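Putative TetR-family transcriptional regulator (Streptomyces coelicolor, PDB 2HXO) probably binds regulatory DNA through a predicted helix-turn-helix motif and so controls transcription, as TetR-family regulators do. Local coordinates at residues A70-A75 with L96-A101; A90-A95 with A220-V225; Q137-P142 with T227-L232; M154-G159 with E216-G221. One frame throughout, in Å; residues are numbered along the deposited sequence.

Contact 1: residues A70-A75 with L96-A101; sequences AVVTAA and LGLWDA
Small side chains let two helices of the all-helical TetR fold approach closely here: helix 60-76, the one that in this family leads from the DNA-binding part into the larger C-terminal domain, and helix 87-104. Their short axes come within 8.9 Å and run at 130°, a steep crossing nearer perpendicular than antiparallel. The first shell is made largely of methyl groups. Ala-75 and Ala-101 both point at the opposing helix, and their CB atoms meet at 3.7 Å. Val-71 adds CG1, held anti to its backbone N (chi1 154°), which lies 4.0 Å from the CB of Ala-101, so the alanine methyl touches two side chains. Glycine suits position 97, because a methyl on Gly-97 would press tightly on the carbonyl oxygen of Ala-75. On the other flank Val-72 and Leu-98 cross obliquely, CG1 of the valine touching CD2 of the leucine at 3.8 Å; the valine's short, branched methyls reach the neighbouring helix without a long chain. Further out, Leu-108 of helix 107-118 packs on both Val-71 and Ala-101, while Val-124 and Ile-128 of helix 124-138 cover Val-72 and Ile-157 backs Leu-98. The closest approach remains that of Gly-97 O to Ala-75 CB, at 3.5 Å.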
loop_
_atom_site.group_PDB
_atom_site.type_symbol
_atom_site.label_atom_id
_atom_site.label_comp_id
_atom_site.label_asym_id
_atom_site.label_seq_id
_atom_site.Cartn_x
_atom_site.Cartn_y
_atom_site.Cartn_z
ATOM N N ALA A 70 -2.142 -18.220 8.468
ATOM C CA ALA A 70 -1.457 -18.738 9.649
ATOM C C ALA A 70 -0.495 -17.707 10.238
ATOM O O ALA A 70 -0.456 -17.492 11.449
ATOM C CB ALA A 70 -0.705 -20.015 9.295
ATOM N N VAL A 71 0.288 -17.080 9.375
ATOM C CA VAL A 71 1.246 -16.075 9.806
ATOM C C VAL A 71 0.553 -14.850 10.414
ATOM O O VAL A 71 0.972 -14.340 11.448
ATOM C CB VAL A 71 2.134 -15.635 8.617
ATOM C CG1 VAL A 71 2.664 -14.225 8.840
ATOM C CG2 VAL A 71 3.287 -16.618 8.461
ATOM N N VAL A 72 -0.509 -14.389 9.763
ATOM C CA VAL A 72 -1.250 -13.227 10.233
ATOM C C VAL A 72 -1.905 -13.498 11.589
ATOM O O VAL A 72 -1.771 -12.702 12.523
ATOM C CB VAL A 72 -2.315 -12.815 9.191
ATOM C CG1 VAL A 72 -3.254 -11.772 9.769
ATOM C CG2 VAL A 72 -1.624 -12.268 7.946
ATOM N N THR A 73 -2.604 -14.623 11.694
ATOM C CA THR A 73 -3.267 -14.999 12.932
ATOM C C THR A 73 -2.283 -15.071 14.085
ATOM O O THR A 73 -2.549 -14.576 15.179
ATOM C CB THR A 73 -3.945 -16.379 12.806
ATOM O OG1 THR A 73 -5.066 -16.289 11.918
ATOM C CG2 THR A 73 -4.422 -16.871 14.165
ATOM N N ALA A 74 -1.139 -15.695 13.838
ATOM C CA ALA A 74 -0.129 -15.856 14.878
ATOM C C ALA A 74 0.442 -14.520 15.327
ATOM O O ALA A 74 0.623 -14.288 16.523
ATOM C CB ALA A 74 0.996 -16.778 14.388
ATOM N N ALA A 75 0.711 -13.638 14.372
ATOM C CA ALA A 75 1.286 -12.338 14.693
ATOM C C ALA A 75 0.322 -11.411 15.428
ATOM O O ALA A 75 0.674 -10.805 16.443
ATOM C CB ALA A 75 1.779 -11.667 13.423
ATOM N N LEU A 96 0.578 -3.347 14.306
ATOM C CA LEU A 96 1.972 -3.736 14.544
ATOM C C LEU A 96 2.158 -5.219 14.260
ATOM O O LEU A 96 3.198 -5.632 13.753
ATOM C CB LEU A 96 2.390 -3.440 15.982
ATOM C CG LEU A 96 2.545 -1.952 16.277
ATOM C CD1 LEU A 96 2.916 -1.761 17.745
ATOM C CD2 LEU A 96 3.605 -1.357 15.352
ATOM N N GLY A 97 1.150 -6.019 14.598
ATOM C CA GLY A 97 1.223 -7.442 14.323
ATOM C C GLY A 97 1.403 -7.601 12.821
ATOM O O GLY A 97 2.252 -8.368 12.376
ATOM N N LEU A 98 0.622 -6.865 12.031
ATOM C CA LEU A 98 0.741 -6.960 10.580
ATOM C C LEU A 98 2.083 -6.407 10.100
ATOM O O LEU A 98 2.742 -7.002 9.256
ATOM C CB LEU A 98 -0.417 -6.221 9.896
ATOM C CG LEU A 98 -1.782 -6.915 10.012
ATOM C CD1 LEU A 98 -2.854 -6.062 9.367
ATOM C CD2 LEU A 98 -1.714 -8.297 9.346
ATOM N N TRP A 99 2.485 -5.259 10.639
ATOM C CA TRP A 99 3.750 -4.642 10.262
ATOM C C TRP A 99 4.935 -5.574 10.535
ATOM O O TRP A 99 5.783 -5.785 9.664
ATOM C CB TRP A 99 3.940 -3.328 11.027
ATOM C CG TRP A 99 5.337 -2.762 10.923
ATOM C CD1 TRP A 99 6.435 -3.125 11.669
ATOM C CD2 TRP A 99 5.776 -1.703 10.061
ATOM N NE1 TRP A 99 7.519 -2.348 11.326
ATOM C CE2 TRP A 99 7.142 -1.469 10.344
ATOM C CE3 TRP A 99 5.147 -0.928 9.082
ATOM C CZ2 TRP A 99 7.886 -0.487 9.683
ATOM C CZ3 TRP A 99 5.887 0.049 8.423
ATOM C CH2 TRP A 99 7.241 0.261 8.729
ATOM N N ASP A 100 4.994 -6.128 11.743
ATOM C CA ASP A 100 6.078 -7.030 12.103
ATOM C C ASP A 100 6.042 -8.320 11.285
ATOM O O ASP A 100 7.091 -8.866 10.920
ATOM C CB ASP A 100 6.032 -7.362 13.600
ATOM C CG ASP A 100 6.366 -6.159 14.475
ATOM O OD1 ASP A 100 7.032 -5.221 13.975
ATOM O OD2 ASP A 100 5.973 -6.152 15.663
ATOM N N ALA A 101 4.843 -8.814 10.997
ATOM C CA ALA A 101 4.720 -10.034 10.215
ATOM C C ALA A 101 5.237 -9.833 8.786
ATOM O O ALA A 101 5.968 -10.676 8.269
ATOM C CB ALA A 101 3.256 -10.509 10.192
#

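Contact 2: residues A90-A95 with A220-V225; sequences AVRAVA and AGITLV
Ile-222 forms the buried half of this pairing between helix 87-104 and helix 214-230, whose short axes pass 10.4 Å apart at 139°. Its CG1 is anti to the backbone N (chi1 -158°) and faces Val-91 and Ala-95, lying 4.3 Å from Val-91 CG1. CG2, in the crowded position between backbone N and carbonyl carbon, meets the aliphatic stem of Arg-92 at CG, 3.9 Å away. These apolar touches are rather loose, yet a branched apolar residue suits the spot, since Leu-153 and Tyr-156 of helix 146-166 close on it as well. The partly exposed flank, by contrast, holds the short, directional bonds. There Arg-92 runs extended from CG to NE, so that its flat end reaches Thr-223 side-on. NE donates to Thr-223 OG1 at 3.0 Å (N-H...O angle 158°), and NH2 donates to that same OG1 at 3.2 Å along a more bent path; the oxygen lies in the guanidinium plane. NH1 has a long, weak ion pair with Asp-89. Thr-223 OG1 also bonds back to the carbonyl of Leu-219 one turn earlier. The hydroxyl thus gives its proton to its own helix and accepts two from a cation, which would probably polarise it and favour its bond to Leu-219 O.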
loop_
_atom_site.group_PDB
_atom_site.type_symbol
_atom_site.label_atom_id
_atom_site.label_comp_id
_atom_site.label_asym_id
_atom_site.label_seq_id
_atom_site.Cartn_x
_atom_site.Cartn_y
_atom_site.Cartn_z
ATOM N N ALA A 90 -5.758 -1.364 20.837
ATOM C CA ALA A 90 -6.032 -2.644 20.218
ATOM C C ALA A 90 -5.794 -2.537 18.703
ATOM O O ALA A 90 -5.189 -3.418 18.096
ATOM C CB ALA A 90 -7.455 -3.075 20.526
ATOM N N VAL A 91 -6.240 -1.443 18.095
ATOM C CA VAL A 91 -6.024 -1.275 16.666
ATOM C C VAL A 91 -4.518 -1.210 16.385
ATOM O O VAL A 91 -4.035 -1.772 15.397
ATOM C CB VAL A 91 -6.730 -0.005 16.128
ATOM C CG1 VAL A 91 -6.219 0.321 14.751
ATOM C CG2 VAL A 91 -8.237 -0.232 16.099
ATOM N N ARG A 92 -3.776 -0.524 17.247
ATOM C CA ARG A 92 -2.329 -0.449 17.079
ATOM C C ARG A 92 -1.674 -1.821 17.181
ATOM O O ARG A 92 -0.735 -2.109 16.434
ATOM C CB ARG A 92 -1.714 0.478 18.117
ATOM C CG ARG A 92 -1.978 1.941 17.841
ATOM C CD ARG A 92 -1.313 2.808 18.914
ATOM N NE ARG A 92 -1.824 4.158 18.827
ATOM C CZ ARG A 92 -2.772 4.652 19.610
ATOM N NH1 ARG A 92 -3.307 3.909 20.572
ATOM N NH2 ARG A 92 -3.220 5.877 19.386
ATOM N N ALA A 93 -2.162 -2.661 18.093
ATOM C CA ALA A 93 -1.610 -4.004 18.258
ATOM C C ALA A 93 -1.885 -4.794 16.984
ATOM O O ALA A 93 -1.030 -5.549 16.521
ATOM C CB ALA A 93 -2.241 -4.711 19.457
ATOM N N VAL A 94 -3.072 -4.625 16.410
ATOM C CA VAL A 94 -3.381 -5.333 15.176
ATOM C C VAL A 94 -2.438 -4.873 14.070
ATOM O O VAL A 94 -1.865 -5.695 13.364
ATOM C CB VAL A 94 -4.819 -5.091 14.709
ATOM C CG1 VAL A 94 -5.005 -5.695 13.316
ATOM C CG2 VAL A 94 -5.788 -5.720 15.687
ATOM N N ALA A 95 -2.269 -3.561 13.939
ATOM C CA ALA A 95 -1.407 -2.983 12.907
ATOM C C ALA A 95 0.072 -3.375 13.075
ATOM O O ALA A 95 0.752 -3.694 12.094
ATOM C CB ALA A 95 -1.560 -1.457 12.904
ATOM N N ALA A 220 2.465 6.390 14.177
ATOM C CA ALA A 220 1.990 7.776 14.197
ATOM C C ALA A 220 0.907 7.940 13.135
ATOM O O ALA A 220 -0.115 8.588 13.378
ATOM C CB ALA A 220 3.139 8.739 13.922
ATOM N N GLY A 221 1.125 7.340 11.967
ATOM C CA GLY A 221 0.141 7.426 10.896
ATOM C C GLY A 221 -1.178 6.764 11.277
ATOM O O GLY A 221 -2.253 7.318 11.029
ATOM N N ILE A 222 -1.098 5.582 11.888
ATOM C CA ILE A 222 -2.290 4.858 12.305
ATOM C C ILE A 222 -3.014 5.704 13.357
ATOM O O ILE A 222 -4.242 5.833 13.324
ATOM C CB ILE A 222 -1.915 3.435 12.859
ATOM C CG1 ILE A 222 -3.128 2.507 12.786
ATOM C CG2 ILE A 222 -1.459 3.512 14.304
ATOM C CD1 ILE A 222 -3.598 2.192 11.381
ATOM N N THR A 223 -2.251 6.317 14.261
ATOM C CA THR A 223 -2.840 7.170 15.305
ATOM C C THR A 223 -3.566 8.374 14.686
ATOM O O THR A 223 -4.633 8.799 15.160
ATOM C CB THR A 223 -1.741 7.611 16.296
ATOM O OG1 THR A 223 -1.237 6.437 16.956
ATOM C CG2 THR A 223 -2.276 8.583 17.330
ATOM N N LEU A 224 -2.985 8.909 13.620
ATOM C CA LEU A 224 -3.573 10.027 12.882
ATOM C C LEU A 224 -4.927 9.584 12.289
ATOM O O LEU A 224 -5.918 10.303 12.367
ATOM C CB LEU A 224 -2.628 10.431 11.749
ATOM C CG LEU A 224 -2.184 11.879 11.591
ATOM C CD1 LEU A 224 -2.158 12.603 12.926
ATOM C CD2 LEU A 224 -0.816 11.874 10.922
ATOM N N VAL A 225 -4.970 8.389 11.710
ATOM C CA VAL A 225 -6.219 7.886 11.153
ATOM C C VAL A 225 -7.226 7.664 12.284
ATOM O O VAL A 225 -8.396 8.031 12.160
ATOM C CB VAL A 225 -6.017 6.548 10.383
ATOM C CG1 VAL A 225 -7.351 6.085 9.791
ATOM C CG2 VAL A 225 -4.996 6.739 9.261
#

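Contact 3: residues Q137-P142 with T227-L232; sequences QAMGVP and TGITAL
A Schellman motif ends helix 124-138: Gly-140 takes a positive phi of 78°, a backbone where a CB would jam against the preceding carbonyl oxygen, and its N bonds back to Gln-137 O. The chain then turns toward the C-terminal end of helix 214-230. Val-141 fastens it there. Its CB carries two methyls that fork: CG1, anti to the backbone N (chi1 172°), goes to CD1 of Leu-232 at 3.8 Å, whereas CG2, beside the N, meets CG2 of Ile-229 at 3.6 Å. A beta-branched residue serves well, touching two partners from one short stem. Met-139, present as selenomethionine, crosses Ile-229 at about a right angle and bends at its last torsion, bringing CE to 3.7 Å from Ile-229 CG2. Beside it Thr-230 holds its OG1 in the crowded position and donates to Thr-227 O at 2.9 Å, from above the carbonyl plane. A valine at Thr-230 would lack that hydroxyl and would probably weaken the hold on the turn beginning at Thr-227. Elsewhere Gly-140 O bonds His-233, and Ile-229 packs on Leu-224 of the second subunit. Where the turn ends, the proline ring lies against a carbonyl, Pro-142 CD being 3.0 Å from Leu-232 O.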
loop_
_atom_site.group_PDB
_atom_site.type_symbol
_atom_site.label_atom_id
_atom_site.label_comp_id
_atom_site.label_asym_id
_atom_site.label_seq_id
_atom_site.Cartn_x
_atom_site.Cartn_y
_atom_site.Cartn_z
ATOM N N GLN A 137 -16.411 0.026 16.413
ATOM C CA GLN A 137 -17.704 0.082 17.089
ATOM C C GLN A 137 -17.497 0.545 18.538
ATOM O O GLN A 137 -18.241 1.376 19.042
ATOM C CB GLN A 137 -18.378 -1.294 17.108
ATOM C CG GLN A 137 -18.563 -1.938 15.757
ATOM C CD GLN A 137 -19.307 -3.259 15.850
ATOM O OE1 GLN A 137 -18.837 -4.209 16.469
ATOM N NE2 GLN A 137 -20.487 -3.318 15.238
ATOM N N ALA A 138 -16.476 0.021 19.204
ATOM C CA ALA A 138 -16.220 0.416 20.591
ATOM C C ALA A 138 -15.917 1.918 20.671
ATOM O O ALA A 138 -16.133 2.553 21.700
ATOM C CB ALA A 138 -15.055 -0.395 21.165
HETATM N N MSE A 139 -15.420 2.481 19.576
HETATM C CA MSE A 139 -15.093 3.900 19.536
HETATM C C MSE A 139 -16.329 4.785 19.339
HETATM O O MSE A 139 -16.228 6.010 19.268
HETATM C CB MSE A 139 -14.076 4.167 18.429
HETATM C CG MSE A 139 -12.677 3.756 18.796
HETATM SE SE MSE A 139 -11.428 3.718 17.335
HETATM C CE MSE A 139 -11.274 5.590 17.013
ATOM N N GLY A 140 -17.499 4.167 19.251
ATOM C CA GLY A 140 -18.714 4.951 19.082
ATOM C C GLY A 140 -18.955 5.474 17.667
ATOM O O GLY A 140 -19.641 6.474 17.473
ATOM N N VAL A 141 -18.369 4.817 16.677
ATOM C CA VAL A 141 -18.547 5.231 15.293
ATOM C C VAL A 141 -19.943 4.826 14.791
ATOM O O VAL A 141 -20.334 3.667 14.891
ATOM C CB VAL A 141 -17.488 4.575 14.374
ATOM C CG1 VAL A 141 -17.816 4.868 12.901
ATOM C CG2 VAL A 141 -16.083 5.061 14.745
ATOM N N PRO A 142 -20.709 5.783 14.247
ATOM C CA PRO A 142 -22.050 5.445 13.745
ATOM C C PRO A 142 -21.948 4.263 12.790
ATOM O O PRO A 142 -20.961 4.125 12.060
ATOM C CB PRO A 142 -22.493 6.730 13.043
ATOM C CG PRO A 142 -21.846 7.795 13.883
ATOM C CD PRO A 142 -20.440 7.226 14.113
ATOM N N THR A 227 -7.459 9.164 15.081
ATOM C CA THR A 227 -7.959 10.454 15.568
ATOM C C THR A 227 -9.083 10.953 14.660
ATOM O O THR A 227 -10.079 11.520 15.132
ATOM C CB THR A 227 -6.835 11.491 15.606
ATOM O OG1 THR A 227 -5.840 11.063 16.549
ATOM C CG2 THR A 227 -7.366 12.862 16.021
ATOM N N GLY A 228 -8.921 10.740 13.354
ATOM C CA GLY A 228 -9.956 11.145 12.418
ATOM C C GLY A 228 -11.191 10.292 12.644
ATOM O O GLY A 228 -12.312 10.786 12.625
ATOM N N ILE A 229 -10.981 9.004 12.892
ATOM C CA ILE A 229 -12.086 8.094 13.109
ATOM C C ILE A 229 -12.829 8.439 14.389
ATOM O O ILE A 229 -14.063 8.402 14.423
ATOM C CB ILE A 229 -11.591 6.625 13.142
ATOM C CG1 ILE A 229 -11.159 6.205 11.730
ATOM C CG2 ILE A 229 -12.687 5.713 13.648
ATOM C CD1 ILE A 229 -10.491 4.851 11.623
ATOM N N THR A 230 -12.092 8.798 15.441
ATOM C CA THR A 230 -12.739 9.144 16.699
ATOM C C THR A 230 -13.668 10.356 16.556
ATOM O O THR A 230 -14.618 10.479 17.321
ATOM C CB THR A 230 -11.713 9.416 17.880
ATOM O OG1 THR A 230 -11.117 10.712 17.750
ATOM C CG2 THR A 230 -10.633 8.391 17.886
ATOM N N ALA A 231 -13.404 11.235 15.584
ATOM C CA ALA A 231 -14.258 12.404 15.366
ATOM C C ALA A 231 -15.585 12.029 14.675
ATOM O O ALA A 231 -16.458 12.872 14.497
ATOM C CB ALA A 231 -13.513 13.465 14.553
ATOM N N LEU A 232 -15.741 10.761 14.298
ATOM C CA LEU A 232 -16.979 10.289 13.663
ATOM C C LEU A 232 -18.069 10.089 14.723
ATOM O O LEU A 232 -19.255 9.991 14.408
ATOM C CB LEU A 232 -16.755 8.961 12.943
ATOM C CG LEU A 232 -15.961 8.984 11.636
ATOM C CD1 LEU A 232 -15.697 7.547 11.208
ATOM C CD2 LEU A 232 -16.764 9.756 10.542
HETATM O O HOH W 1 -14.723 7.917 19.656
#

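Contact 4: residues M154-G159 with E216-G221; sequences MHYILG and EQFLAG
Two aromatic rings, Tyr-156 and Phe-218, lie side by side between the nearly antiparallel helices 146-166 and 214-230. Their planes differ by 22°, but the centroids are 5.9 Å apart, so the rings are slid past one another and barely overlap; they touch where Tyr-156 CE2 meets Phe-218 CE1 at 3.9 Å. One face of the tyrosine is covered by the backbone of Gly-221, whose C lies over it. At the ring's edge, near its plane, are Phe-218 O and a water. Tyr-156 has CG anti to the backbone N (chi1 171°), which sends the ring straight across to the other helix and puts OH 3.0 Å from Phe-218 O and 2.7 Å from the water. That water also accepts a hydrogen bond from Gln-217 NE2 at 2.7 Å, so a buried hydroxyl sits among polar partners. Gly-221 is needed for this approach: a CB there would be 1.9 Å from Tyr-156 OH, a clash. Replacing Tyr-156 by phenylalanine would remove the hydroxyl and is likely to cost the water-mediated link to Gln-217. Ile-157 completes the apolar part, its CG2 meeting Phe-218 CZ at 4.1 Å. Gln-217 is itself held, OE1 by His-212 and NE2 by Thr-148 O of the second subunit. Behind the phenylalanine stands helix 87-104, where Trp-99 stacks on its ring and Ala-95 packs beside it. On the outer side, His-155 packs on Ala-160 and Leu-158 on Gln-163, both of the second subunit, consistent with the helical dimer interface of TetR-family proteins.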
loop_
_atom_site.group_PDB
_atom_site.type_symbol
_atom_site.label_atom_id
_atom_site.label_comp_id
_atom_site.label_asym_id
_atom_site.label_seq_id
_atom_site.Cartn_x
_atom_site.Cartn_y
_atom_site.Cartn_z
HETATM N N MSE A 154 -7.336 -0.385 7.256
HETATM C CA MSE A 154 -6.741 -1.431 6.436
HETATM C C MSE A 154 -5.865 -0.886 5.303
HETATM O O MSE A 154 -4.708 -1.290 5.141
HETATM C CB MSE A 154 -7.834 -2.292 5.834
HETATM C CG MSE A 154 -7.300 -3.270 4.838
HETATM SE SE MSE A 154 -6.335 -4.642 5.759
HETATM C CE MSE A 154 -7.866 -5.785 6.102
ATOM N N HIS A 155 -6.414 0.018 4.503
ATOM C CA HIS A 155 -5.657 0.576 3.393
ATOM C C HIS A 155 -4.406 1.276 3.897
ATOM O O HIS A 155 -3.352 1.242 3.252
ATOM C CB HIS A 155 -6.494 1.585 2.590
ATOM C CG HIS A 155 -7.509 0.963 1.684
ATOM N ND1 HIS A 155 -8.728 1.396 1.285
ATOM C CD2 HIS A 155 -7.291 -0.224 1.019
ATOM C CE1 HIS A 155 -9.216 0.473 0.394
ATOM N NE2 HIS A 155 -8.331 -0.496 0.251
ATOM N N TYR A 156 -4.520 1.954 5.031
ATOM C CA TYR A 156 -3.355 2.631 5.575
ATOM C C TYR A 156 -2.299 1.595 5.947
ATOM O O TYR A 156 -1.124 1.732 5.608
ATOM C CB TYR A 156 -3.692 3.446 6.817
ATOM C CG TYR A 156 -2.429 3.945 7.453
ATOM C CD1 TYR A 156 -1.768 5.065 6.950
ATOM C CD2 TYR A 156 -1.814 3.218 8.481
ATOM C CE1 TYR A 156 -0.519 5.449 7.447
ATOM C CE2 TYR A 156 -0.569 3.587 8.979
ATOM C CZ TYR A 156 0.070 4.700 8.465
ATOM O OH TYR A 156 1.279 5.081 8.995
ATOM N N ILE A 157 -2.720 0.548 6.642
ATOM C CA ILE A 157 -1.787 -0.490 7.050
ATOM C C ILE A 157 -1.059 -1.135 5.863
ATOM O O ILE A 157 0.171 -1.293 5.887
ATOM C CB ILE A 157 -2.512 -1.559 7.888
ATOM C CG1 ILE A 157 -2.939 -0.931 9.220
ATOM C CG2 ILE A 157 -1.597 -2.756 8.119
ATOM C CD1 ILE A 157 -3.936 -1.727 10.019
ATOM N N LEU A 158 -1.812 -1.500 4.826
ATOM C CA LEU A 158 -1.236 -2.115 3.627
ATOM C C LEU A 158 -0.241 -1.195 2.931
ATOM O O LEU A 158 0.766 -1.641 2.384
ATOM C CB LEU A 158 -2.341 -2.468 2.635
ATOM C CG LEU A 158 -3.019 -3.835 2.723
ATOM C CD1 LEU A 158 -3.378 -4.200 4.162
ATOM C CD2 LEU A 158 -4.258 -3.780 1.862
ATOM N N GLY A 159 -0.536 0.096 2.947
ATOM C CA GLY A 159 0.335 1.058 2.299
ATOM C C GLY A 159 1.649 1.301 3.018
ATOM O O GLY A 159 2.705 1.373 2.387
ATOM N N GLU A 216 7.990 3.819 14.026
ATOM C CA GLU A 216 7.328 4.905 14.734
ATOM C C GLU A 216 6.456 5.703 13.774
ATOM O O GLU A 216 5.383 6.186 14.141
ATOM C CB GLU A 216 8.360 5.815 15.396
ATOM C CG GLU A 216 9.040 5.162 16.599
ATOM C CD GLU A 216 8.038 4.542 17.570
ATOM O OE1 GLU A 216 7.279 5.300 18.218
ATOM O OE2 GLU A 216 8.004 3.288 17.678
ATOM N N GLN A 217 6.925 5.854 12.544
ATOM C CA GLN A 217 6.163 6.573 11.541
ATOM C C GLN A 217 4.840 5.822 11.380
ATOM O O GLN A 217 3.757 6.412 11.413
ATOM C CB GLN A 217 6.919 6.581 10.210
ATOM C CG GLN A 217 6.121 7.192 9.065
ATOM C CD GLN A 217 5.722 8.616 9.371
ATOM O OE1 GLN A 217 6.581 9.445 9.669
ATOM N NE2 GLN A 217 4.414 8.912 9.310
ATOM N N PHE A 218 4.954 4.510 11.210
ATOM C CA PHE A 218 3.818 3.628 11.050
ATOM C C PHE A 218 2.769 3.856 12.132
ATOM O O PHE A 218 1.600 4.104 11.826
ATOM C CB PHE A 218 4.292 2.177 11.087
ATOM C CG PHE A 218 3.192 1.175 10.845
ATOM C CD1 PHE A 218 2.494 1.168 9.637
ATOM C CD2 PHE A 218 2.841 0.251 11.829
ATOM C CE1 PHE A 218 1.462 0.260 9.408
ATOM C CE2 PHE A 218 1.809 -0.661 11.610
ATOM C CZ PHE A 218 1.116 -0.654 10.387
ATOM N N LEU A 219 3.189 3.786 13.394
ATOM C CA LEU A 219 2.290 3.988 14.530
ATOM C C LEU A 219 1.702 5.391 14.610
ATOM O O LEU A 219 0.577 5.563 15.077
ATOM C CB LEU A 219 3.005 3.680 15.846
ATOM C CG LEU A 219 3.290 2.208 16.144
ATOM C CD1 LEU A 219 3.969 2.086 17.507
ATOM C CD2 LEU A 219 1.979 1.419 16.123
ATOM N N ALA A 220 2.465 6.390 14.177
ATOM C CA ALA A 220 1.990 7.776 14.197
ATOM C C ALA A 220 0.907 7.940 13.135
ATOM O O ALA A 220 -0.115 8.588 13.378
ATOM C CB ALA A 220 3.139 8.739 13.922
ATOM N N GLY A 221 1.125 7.340 11.967
ATOM C CA GLY A 221 0.141 7.426 10.896
ATOM C C GLY A 221 -1.178 6.764 11.277
ATOM O O GLY A 221 -2.253 7.318 11.029
HETATM O O HOH W 2 3.123 6.869 8.075
#

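How the contacts relate
Helix 87-104 and helix 214-230 tie the four contacts together. Contact 1 joins helix 60-76 to helix 87-104; contact 2 takes the preceding turns of helix 87-104 across to helix 214-230, its centre 14 Å from that of contact 1. Contacts 4, 2 and 3 follow one another along helix 214-230, contacts 2 and 4 sharing Ala-220 and Gly-221, their centres 7 Å apart. Contact 3 has its centre about 24 Å from that of contact 1. Along the chain the segments of contacts 1 and 2 alternate, as do those of 2 and 3, while contact 1 closes before 3 and 4 open. Helix 214-230, used by three contacts, also forms part of the dimer interface.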